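Local coordinates for 4-hydroxybutyrate CoA-transferase (Porphyromonas gingivalis, PDB 3EH7), which probably transfers coenzyme A between an acyl-CoA and a free carboxylate such as acetate or 4-hydroxybutyrate, at residues A32-A37 and D143-A148; G323-E328 and A381-R386; E20-I25 and D45-Q50. All blocks are in the same frame, centred on the assembly; numbering follows the deposited sequence.

Contact 1 (A32-A37 and D143-A148); sequences ALSHAA and DYSKPA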
loop_
_atom_site.group_PDB
_atom_site.type_symbol
_atom_site.label_atom_id
_atom_site.label_comp_id
_atom_site.label_asym_id
_atom_site.label_seq_id
_atom_site.Cartn_x
_atom_site.Cartn_y
_atom_site.Cartn_z
ATOM N N ALA A 32 -13.264 2.257 23.764
ATOM C CA ALA A 32 -12.554 3.202 22.908
ATOM C C ALA A 32 -12.667 4.586 23.542
ATOM O O ALA A 32 -13.705 4.923 24.111
ATOM C CB ALA A 32 -13.149 3.206 21.523
ATOM N N LEU A 33 -11.594 5.363 23.482
ATOM C CA LEU A 33 -11.561 6.711 24.059
ATOM C C LEU A 33 -11.294 7.667 22.962
ATOM O O LEU A 33 -10.588 7.316 22.039
ATOM C CB LEU A 33 -10.421 6.860 25.067
ATOM C CG LEU A 33 -10.404 5.970 26.312
ATOM C CD1 LEU A 33 -9.203 6.335 27.151
ATOM C CD2 LEU A 33 -11.673 6.131 27.100
ATOM N N SER A 34 -11.817 8.886 23.077
ATOM C CA SER A 34 -11.403 9.956 22.168
ATOM C C SER A 34 -9.888 10.032 22.077
ATOM O O SER A 34 -9.182 9.910 23.082
ATOM C CB SER A 34 -11.938 11.332 22.599
ATOM O OG SER A 34 -13.321 11.474 22.424
ATOM N N HIS A 35 -9.405 10.236 20.861
ATOM C CA HIS A 35 -7.986 10.211 20.541
ATOM C C HIS A 35 -7.227 11.435 21.045
ATOM O O HIS A 35 -7.762 12.536 21.085
ATOM C CB HIS A 35 -7.813 10.107 19.012
ATOM C CG HIS A 35 -6.396 9.966 18.565
ATOM N ND1 HIS A 35 -5.523 9.076 19.152
ATOM C CD2 HIS A 35 -5.712 10.553 17.551
ATOM C CE1 HIS A 35 -4.349 9.148 18.544
ATOM N NE2 HIS A 35 -4.431 10.048 17.579
ATOM N N ALA A 36 -5.962 11.213 21.415
ATOM C CA ALA A 36 -4.964 12.269 21.630
ATOM C C ALA A 36 -5.438 13.373 22.583
ATOM O O ALA A 36 -5.683 13.101 23.772
ATOM C CB ALA A 36 -4.441 12.842 20.256
ATOM N N ALA A 37 -5.535 14.607 22.099
ATOM C CA ALA A 37 -5.759 15.761 22.995
ATOM C C ALA A 37 -7.163 15.766 23.583
ATOM O O ALA A 37 -7.403 16.426 24.606
ATOM C CB ALA A 37 -5.486 17.095 22.278
ATOM N N ASP A 143 -11.418 11.676 13.884
ATOM C CA ASP A 143 -10.628 10.435 13.727
ATOM C C ASP A 143 -11.424 9.105 13.724
ATOM O O ASP A 143 -12.252 8.886 12.846
ATOM C CB ASP A 143 -9.439 10.475 14.712
ATOM C CG ASP A 143 -9.848 10.738 16.162
ATOM O OD1 ASP A 143 -10.373 9.809 16.822
ATOM O OD2 ASP A 143 -9.598 11.864 16.657
ATOM N N TYR A 144 -11.166 8.201 14.659
ATOM C CA TYR A 144 -11.998 7.026 14.838
ATOM C C TYR A 144 -12.963 7.225 16.007
ATOM O O TYR A 144 -13.798 6.371 16.266
ATOM C CB TYR A 144 -11.140 5.781 15.109
ATOM C CG TYR A 144 -10.436 5.843 16.453
ATOM C CD1 TYR A 144 -11.042 5.367 17.610
ATOM C CD2 TYR A 144 -9.195 6.451 16.573
ATOM C CE1 TYR A 144 -10.402 5.453 18.828
ATOM C CE2 TYR A 144 -8.552 6.547 17.784
ATOM C CZ TYR A 144 -9.155 6.044 18.910
ATOM O OH TYR A 144 -8.499 6.153 20.114
ATOM N N SER A 145 -12.787 8.317 16.754
ATOM C CA SER A 145 -13.581 8.584 17.952
ATOM C C SER A 145 -15.046 8.716 17.585
ATOM O O SER A 145 -15.921 8.146 18.254
ATOM C CB SER A 145 -13.090 9.862 18.653
ATOM O OG SER A 145 -11.706 9.806 18.985
ATOM N N LYS A 146 -15.329 9.456 16.513
ATOM C CA LYS A 146 -16.699 9.621 16.037
ATOM C C LYS A 146 -17.293 8.305 15.533
ATOM O O LYS A 146 -18.372 7.924 15.993
ATOM C CB LYS A 146 -16.783 10.726 14.986
ATOM C CG LYS A 146 -18.084 10.808 14.182
ATOM C CD LYS A 146 -18.145 12.157 13.461
ATOM C CE LYS A 146 -19.447 12.424 12.803
ATOM N NZ LYS A 146 -19.605 11.571 11.687
ATOM N N PRO A 147 -16.591 7.609 14.610
ATOM C CA PRO A 147 -17.034 6.275 14.218
ATOM C C PRO A 147 -17.263 5.338 15.408
ATOM O O PRO A 147 -18.239 4.611 15.403
ATOM C CB PRO A 147 -15.902 5.771 13.344
ATOM C CG PRO A 147 -15.313 6.997 12.740
ATOM C CD PRO A 147 -15.542 8.114 13.693
ATOM N N ALA A 148 -16.409 5.389 16.431
ATOM C CA ALA A 148 -16.621 4.543 17.611
ATOM C C ALA A 148 -17.941 4.891 18.310
ATOM O O ALA A 148 -18.728 4.002 18.637
ATOM C CB ALA A 148 -15.444 4.645 18.587
HETATM O O HOH W 1 -6.237 7.105 20.712
#
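His35 and Ser145 join the end of a strand to the first turn of a helix: the backbone N of His35 donates to Ser145 OG over 3.0 Å, with an angle of 149° at the hydrogen. That hydroxyl in turn donates a hydrogen bond to Asp143 OD1, 2.5 Å from Ser145 OG, entering by the syn lone pair on the side of the other oxygen. Ser145 OG is therefore held between a backbone donor and a carboxylate acceptor. Asp143 OD1 is gripped again by Ser145 N, which makes a 2.8 Å capping bond to it from 38° above the carboxylate plane. The carboxylate also rests against His35 CB, 3.4 Å from Asp143 OD1; Asp143 OD2 is buried with no polar partner. The His35 ring lies obliquely beside Tyr144 CE2, the two ring planes 52° apart. One water in the plane of both rings, at their edges, links them, 2.6 Å from His35 ND1 and 2.5 Å from Tyr144 OH. Ala36 CB lies over the centre of one imidazole face. Farther back, Ala32 CB meets Ala148 CB at 4.0 Å and approaches the edge of the tyrosine ring. In the second shell, His35 NE2 bonds to Ser336 and Phe273 packs edge-to-face with the imidazole, while Ser34 OG is hydrogen-bonded to the backbone N of Gln126. The contact is wholly buried where strand 30-33 of the parallel sheet runs out beside the start of helix 145-151, with strand 122-127 bonded alongside and helix 109-114 packed on Tyr144 and Pro147.

Contact 2 (G323-E328 and A381-R386); sequences GQVVSE and AVTTLR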
loop_
_atom_site.group_PDB
_atom_site.type_symbol
_atom_site.label_atom_id
_atom_site.label_comp_id
_atom_site.label_asym_id
_atom_site.label_seq_id
_atom_site.Cartn_x
_atom_site.Cartn_y
_atom_site.Cartn_z
ATOM N N GLY A 323 15.432 1.048 1.147
ATOM C CA GLY A 323 14.340 1.977 1.287
ATOM C C GLY A 323 13.181 1.479 2.145
ATOM O O GLY A 323 12.165 2.139 2.170
ATOM N N GLN A 324 13.285 0.337 2.840
ATOM C CA GLN A 324 12.160 -0.070 3.721
ATOM C C GLN A 324 12.123 0.870 4.923
ATOM O O GLN A 324 13.155 1.149 5.493
ATOM C CB GLN A 324 12.284 -1.507 4.248
ATOM C CG GLN A 324 12.709 -2.545 3.240
ATOM C CD GLN A 324 12.456 -3.939 3.724
ATOM O OE1 GLN A 324 11.331 -4.465 3.572
ATOM N NE2 GLN A 324 13.498 -4.580 4.283
ATOM N N VAL A 325 10.922 1.294 5.326
ATOM C CA VAL A 325 10.711 2.279 6.366
ATOM C C VAL A 325 10.059 1.611 7.549
ATOM O O VAL A 325 9.032 0.926 7.399
ATOM C CB VAL A 325 9.785 3.398 5.865
ATOM C CG1 VAL A 325 9.272 4.321 7.040
ATOM C CG2 VAL A 325 10.497 4.212 4.767
ATOM N N VAL A 326 10.677 1.764 8.708
ATOM C CA VAL A 326 10.124 1.283 9.962
ATOM C C VAL A 326 9.746 2.502 10.802
ATOM O O VAL A 326 10.586 3.342 11.117
ATOM C CB VAL A 326 11.141 0.442 10.715
ATOM C CG1 VAL A 326 10.632 0.044 12.081
ATOM C CG2 VAL A 326 11.521 -0.782 9.862
ATOM N N SER A 327 8.474 2.578 11.143
ATOM C CA SER A 327 7.951 3.626 11.981
ATOM C C SER A 327 7.051 3.000 13.055
ATOM O O SER A 327 5.978 2.508 12.754
ATOM C CB SER A 327 7.159 4.578 11.119
ATOM O OG SER A 327 6.696 5.622 11.932
ATOM N N GLU A 328 7.506 3.002 14.297
ATOM C CA GLU A 328 6.753 2.437 15.418
ATOM C C GLU A 328 6.712 3.510 16.536
ATOM O O GLU A 328 7.357 4.565 16.429
ATOM C CB GLU A 328 7.390 1.095 15.883
ATOM C CG GLU A 328 7.378 -0.108 14.807
ATOM C CD GLU A 328 8.467 -1.239 15.063
ATOM O OE1 GLU A 328 9.532 -0.929 15.677
ATOM O OE2 GLU A 328 8.288 -2.417 14.651
ATOM N N ALA A 381 8.791 -4.052 12.380
ATOM C CA ALA A 381 7.680 -4.029 11.428
ATOM C C ALA A 381 7.862 -2.933 10.393
ATOM O O ALA A 381 7.921 -1.741 10.737
ATOM C CB ALA A 381 6.365 -3.868 12.157
ATOM N N VAL A 382 8.015 -3.332 9.132
ATOM C CA VAL A 382 7.986 -2.408 8.026
ATOM C C VAL A 382 6.617 -1.715 7.962
ATOM O O VAL A 382 5.584 -2.370 8.084
ATOM C CB VAL A 382 8.350 -3.107 6.672
ATOM C CG1 VAL A 382 8.170 -2.139 5.512
ATOM C CG2 VAL A 382 9.806 -3.632 6.721
ATOM N N THR A 383 6.606 -0.389 7.827
ATOM C CA THR A 383 5.353 0.351 7.793
ATOM C C THR A 383 5.116 1.057 6.473
ATOM O O THR A 383 3.958 1.345 6.129
ATOM C CB THR A 383 5.190 1.331 8.986
ATOM O OG1 THR A 383 6.303 2.229 9.036
ATOM C CG2 THR A 383 5.116 0.531 10.325
ATOM N N THR A 384 6.180 1.310 5.724
ATOM C CA THR A 384 6.064 1.768 4.337
ATOM C C THR A 384 7.015 0.934 3.480
ATOM O O THR A 384 8.170 0.786 3.836
ATOM C CB THR A 384 6.358 3.297 4.217
ATOM O OG1 THR A 384 5.360 4.028 4.952
ATOM C CG2 THR A 384 6.305 3.746 2.802
ATOM N N LEU A 385 6.515 0.370 2.370
ATOM C CA LEU A 385 7.244 -0.624 1.580
ATOM C C LEU A 385 8.378 0.034 0.804
ATOM O O LEU A 385 8.269 1.200 0.389
ATOM C CB LEU A 385 6.282 -1.329 0.582
ATOM C CG LEU A 385 5.152 -2.194 1.184
ATOM C CD1 LEU A 385 4.027 -2.465 0.143
ATOM C CD2 LEU A 385 5.744 -3.512 1.721
ATOM N N ARG A 386 9.451 -0.694 0.556
ATOM C CA ARG A 386 10.531 -0.121 -0.254
ATOM C C ARG A 386 10.026 0.333 -1.647
ATOM O O ARG A 386 10.520 1.302 -2.217
ATOM C CB ARG A 386 11.710 -1.081 -0.389
ATOM C CG ARG A 386 11.476 -2.186 -1.358
ATOM C CD ARG A 386 12.652 -3.149 -1.553
ATOM N NE ARG A 386 12.172 -4.250 -2.385
ATOM C CZ ARG A 386 12.925 -5.190 -2.931
ATOM N NH1 ARG A 386 14.243 -5.233 -2.730
ATOM N NH2 ARG A 386 12.346 -6.113 -3.666
HETATM O O HOH W 2 9.511 -3.295 1.800
#
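Glu328 and Ala381 meet through the carboxylate: Ala381 N approaches Glu328 OE2 from above its plane, 39° out of it, and makes a nearly straight 2.8 Å bond, while the alanine methyl group lies beside the same oxygen. The other flat group, the Gln324 amide, has Val382 CG2 against it, 3.6 Å from Gln324 OE1, the two side chains crossing at about a right angle. Gln324 OE1 also accepts a hydrogen bond from a water that in turn accepts from Arg386 N, and its main partner is Val382 N of the second subunit. Gln324 NE2 reaches Ala380 O of that subunit, so this amide ties the strand pair to the dimer interface. Between these two groups 325-326 runs antiparallel to 382-384, a weakly bonded strand that is outermost within the chain in a small mixed sheet, with a classic beta bulge in 381-386: Thr383 and Thr384 both face Val325. Val325 O takes a straight bond from Thr383 N, 2.8 Å away at 173°, and a weak one from Thr384 N at 3.3 Å; Val325 N returns a bond to Thr384 O over 3.2 Å. Thr383, which has OG1 between the backbone N and the carbonyl carbon (chi1 56°), brings that hydroxyl to Ser327 N at 3.0 Å, a weak, bent bond. The side chains of Val325 and Thr384 lie side by side and point the same way, CB to CB 3.8 Å, toward helix 341-350, where Gln341 touches Val325 and Val342 and Val345 touch Thr384. Val326 instead rests its CG1 on Ala381 O, 3.5 Å away. At the other end the CB of Arg386 packs on Gln324 CG and on the backbone of Gly323.

Contact 3 (E20-I25 and D45-Q50); sequences EAVKHI and DALVQQ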
loop_
_atom_site.group_PDB
_atom_site.type_symbol
_atom_site.label_atom_id
_atom_site.label_comp_id
_atom_site.label_asym_id
_atom_site.label_seq_id
_atom_site.Cartn_x
_atom_site.Cartn_y
_atom_site.Cartn_z
ATOM N N GLU A 20 -20.161 7.250 38.242
ATOM C CA GLU A 20 -21.428 6.600 37.905
ATOM C C GLU A 20 -21.422 6.094 36.440
ATOM O O GLU A 20 -21.820 4.961 36.173
ATOM C CB GLU A 20 -22.570 7.587 38.132
ATOM C CG GLU A 20 -23.971 7.134 37.706
ATOM C CD GLU A 20 -24.418 5.822 38.343
ATOM O OE1 GLU A 20 -23.956 5.509 39.477
ATOM O OE2 GLU A 20 -25.241 5.116 37.695
ATOM N N ALA A 21 -20.952 6.924 35.515
ATOM C CA ALA A 21 -20.908 6.554 34.090
ATOM C C ALA A 21 -20.046 5.314 33.838
ATOM O O ALA A 21 -20.540 4.342 33.275
ATOM C CB ALA A 21 -20.436 7.751 33.193
ATOM N N VAL A 22 -18.784 5.320 34.274
ATOM C CA VAL A 22 -17.857 4.232 33.919
ATOM C C VAL A 22 -18.215 2.913 34.618
ATOM O O VAL A 22 -17.786 1.831 34.189
ATOM C CB VAL A 22 -16.347 4.588 34.194
ATOM C CG1 VAL A 22 -15.956 5.869 33.480
ATOM C CG2 VAL A 22 -16.032 4.669 35.711
ATOM N N LYS A 23 -18.992 3.021 35.692
ATOM C CA LYS A 23 -19.536 1.878 36.442
ATOM C C LYS A 23 -20.226 0.841 35.531
ATOM O O LYS A 23 -20.234 -0.353 35.841
ATOM C CB LYS A 23 -20.543 2.402 37.473
ATOM C CG LYS A 23 -20.897 1.463 38.591
ATOM C CD LYS A 23 -21.965 2.077 39.509
ATOM C CE LYS A 23 -23.319 2.261 38.789
ATOM N NZ LYS A 23 -24.488 2.319 39.739
ATOM N N HIS A 24 -20.808 1.309 34.427
ATOM C CA HIS A 24 -21.578 0.464 33.508
ATOM C C HIS A 24 -20.746 -0.257 32.457
ATOM O O HIS A 24 -21.296 -0.965 31.618
ATOM C CB HIS A 24 -22.690 1.296 32.848
ATOM C CG HIS A 24 -23.597 1.944 33.843
ATOM N ND1 HIS A 24 -24.574 1.248 34.517
ATOM C CD2 HIS A 24 -23.639 3.208 34.323
ATOM C CE1 HIS A 24 -25.200 2.059 35.351
ATOM N NE2 HIS A 24 -24.651 3.257 35.252
ATOM N N ILE A 25 -19.430 -0.080 32.507
ATOM C CA ILE A 25 -18.529 -0.890 31.711
ATOM C C ILE A 25 -18.392 -2.229 32.409
ATOM O O ILE A 25 -18.352 -2.274 33.630
ATOM C CB ILE A 25 -17.135 -0.279 31.607
ATOM C CG1 ILE A 25 -17.196 1.145 31.035
ATOM C CG2 ILE A 25 -16.239 -1.182 30.738
ATOM C CD1 ILE A 25 -15.850 1.848 31.029
ATOM N N ASP A 45 -9.969 9.340 34.793
ATOM C CA ASP A 45 -9.674 9.359 36.229
ATOM C C ASP A 45 -10.571 8.402 36.991
ATOM O O ASP A 45 -10.111 7.680 37.870
ATOM C CB ASP A 45 -9.864 10.748 36.827
ATOM C CG ASP A 45 -8.773 11.709 36.443
ATOM O OD1 ASP A 45 -7.833 11.305 35.734
ATOM O OD2 ASP A 45 -8.853 12.887 36.853
ATOM N N ALA A 46 -11.860 8.417 36.670
ATOM C CA ALA A 46 -12.808 7.485 37.269
ATOM C C ALA A 46 -12.446 6.030 36.943
ATOM O O ALA A 46 -12.539 5.164 37.803
ATOM C CB ALA A 46 -14.239 7.805 36.821
ATOM N N LEU A 47 -12.020 5.763 35.712
ATOM C CA LEU A 47 -11.546 4.423 35.336
ATOM C C LEU A 47 -10.409 3.902 36.213
ATOM O O LEU A 47 -10.488 2.780 36.703
ATOM C CB LEU A 47 -11.054 4.395 33.887
ATOM C CG LEU A 47 -12.074 4.039 32.827
ATOM C CD1 LEU A 47 -11.351 3.932 31.483
ATOM C CD2 LEU A 47 -12.782 2.746 33.205
ATOM N N VAL A 48 -9.353 4.691 36.402
ATOM C CA VAL A 48 -8.230 4.238 37.235
ATOM C C VAL A 48 -8.669 4.054 38.700
ATOM O O VAL A 48 -8.120 3.208 39.404
ATOM C CB VAL A 48 -6.981 5.171 37.185
ATOM C CG1 VAL A 48 -6.713 5.676 35.754
ATOM C CG2 VAL A 48 -7.097 6.319 38.197
ATOM N N GLN A 49 -9.661 4.829 39.140
ATOM C CA GLN A 49 -10.174 4.739 40.505
ATOM C C GLN A 49 -10.880 3.411 40.755
ATOM O O GLN A 49 -10.720 2.807 41.812
ATOM C CB GLN A 49 -11.140 5.897 40.784
ATOM C CG GLN A 49 -11.284 6.248 42.239
ATOM C CD GLN A 49 -9.938 6.533 42.880
ATOM O OE1 GLN A 49 -8.966 6.862 42.182
ATOM N NE2 GLN A 49 -9.862 6.392 44.206
ATOM N N GLN A 50 -11.662 2.968 39.775
ATOM C CA GLN A 50 -12.331 1.663 39.819
ATOM C C GLN A 50 -11.477 0.546 39.203
ATOM O O GLN A 50 -11.918 -0.600 39.122
ATOM C CB GLN A 50 -13.695 1.723 39.101
ATOM C CG GLN A 50 -14.896 2.019 40.005
ATOM C CD GLN A 50 -15.075 3.501 40.325
ATOM O OE1 GLN A 50 -14.824 4.378 39.483
ATOM N NE2 GLN A 50 -15.542 3.786 41.536
#
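Val22 is the bump of this contact: its branched side chain projects from helix 18-22 into a shallow hollow formed by Ala46 and Leu47 of helix 41-49 and by Gln50 just after it, residues placed about one turn or less apart. The floor is the small methyl of Ala46, where Val22 CG2 comes within 3.8 Å of Ala46 CB. One wall is Leu47, whose CD2 lies 4.1 Å from Val22 CB; another is the side chain of Gln50, bent at its second torsion, whose end lies against the same valine methyl. CG2 of the valine, set between the backbone N and the carbonyl carbon (chi1 -55° for CG1), is the branch that enters the hollow. Leu47 in turn reaches toward the first segment. Its CB starts off to one side, but CD2 rests against the notch between Val22 and Ile25, touching both, with Ile25 CD1 3.9 Å from Leu47 CD2 and the isoleucine and leucine side chains crossing at about a right angle. Ile25 can share this face with Val22 because the chain folds back in a type I beta turn, closed by Ile25 N to Val22 O at 3.0 Å. No hydrogen bond crosses between the segments, so apolar packing carries the contact; Phe54 touches both Ile25 and Leu47, and Gln50 NE2 is fixed on Glu19. On the far side of the turn, His24 NE2 bonds to Glu20 OE2. This is packing between helices of a Rossmann-like parallel sheet: helix 18-22 lies in the link from strand 15-16 to strand 30-33, and helix 41-49 forms the beta-alpha-beta crossover from strand 30-33 to its neighbour 58-60.

Contacts 1 and 3 both belong to the N-terminal acetyl-CoA hydrolase/transferase domain, their centres about 18 Å apart and their nearest atoms about 5 Å apart. Strand 30-33, which leads into contact 1, lies in sequence between the two helices of contact 3, and the segments of these contacts alternate along the chain. Contact 1 joins a strand end of the six-stranded parallel sheet to a helix, whereas contact 3 packs together the two helices flanking that strand in sequence. Contact 2 comes later, in the C-terminal domain, on a small separate sheet; its centre is about 25 Å from that of contact 1 and about 38 Å from that of contact 3. It alone of the three touches the second subunit, placing it at the dimer interface.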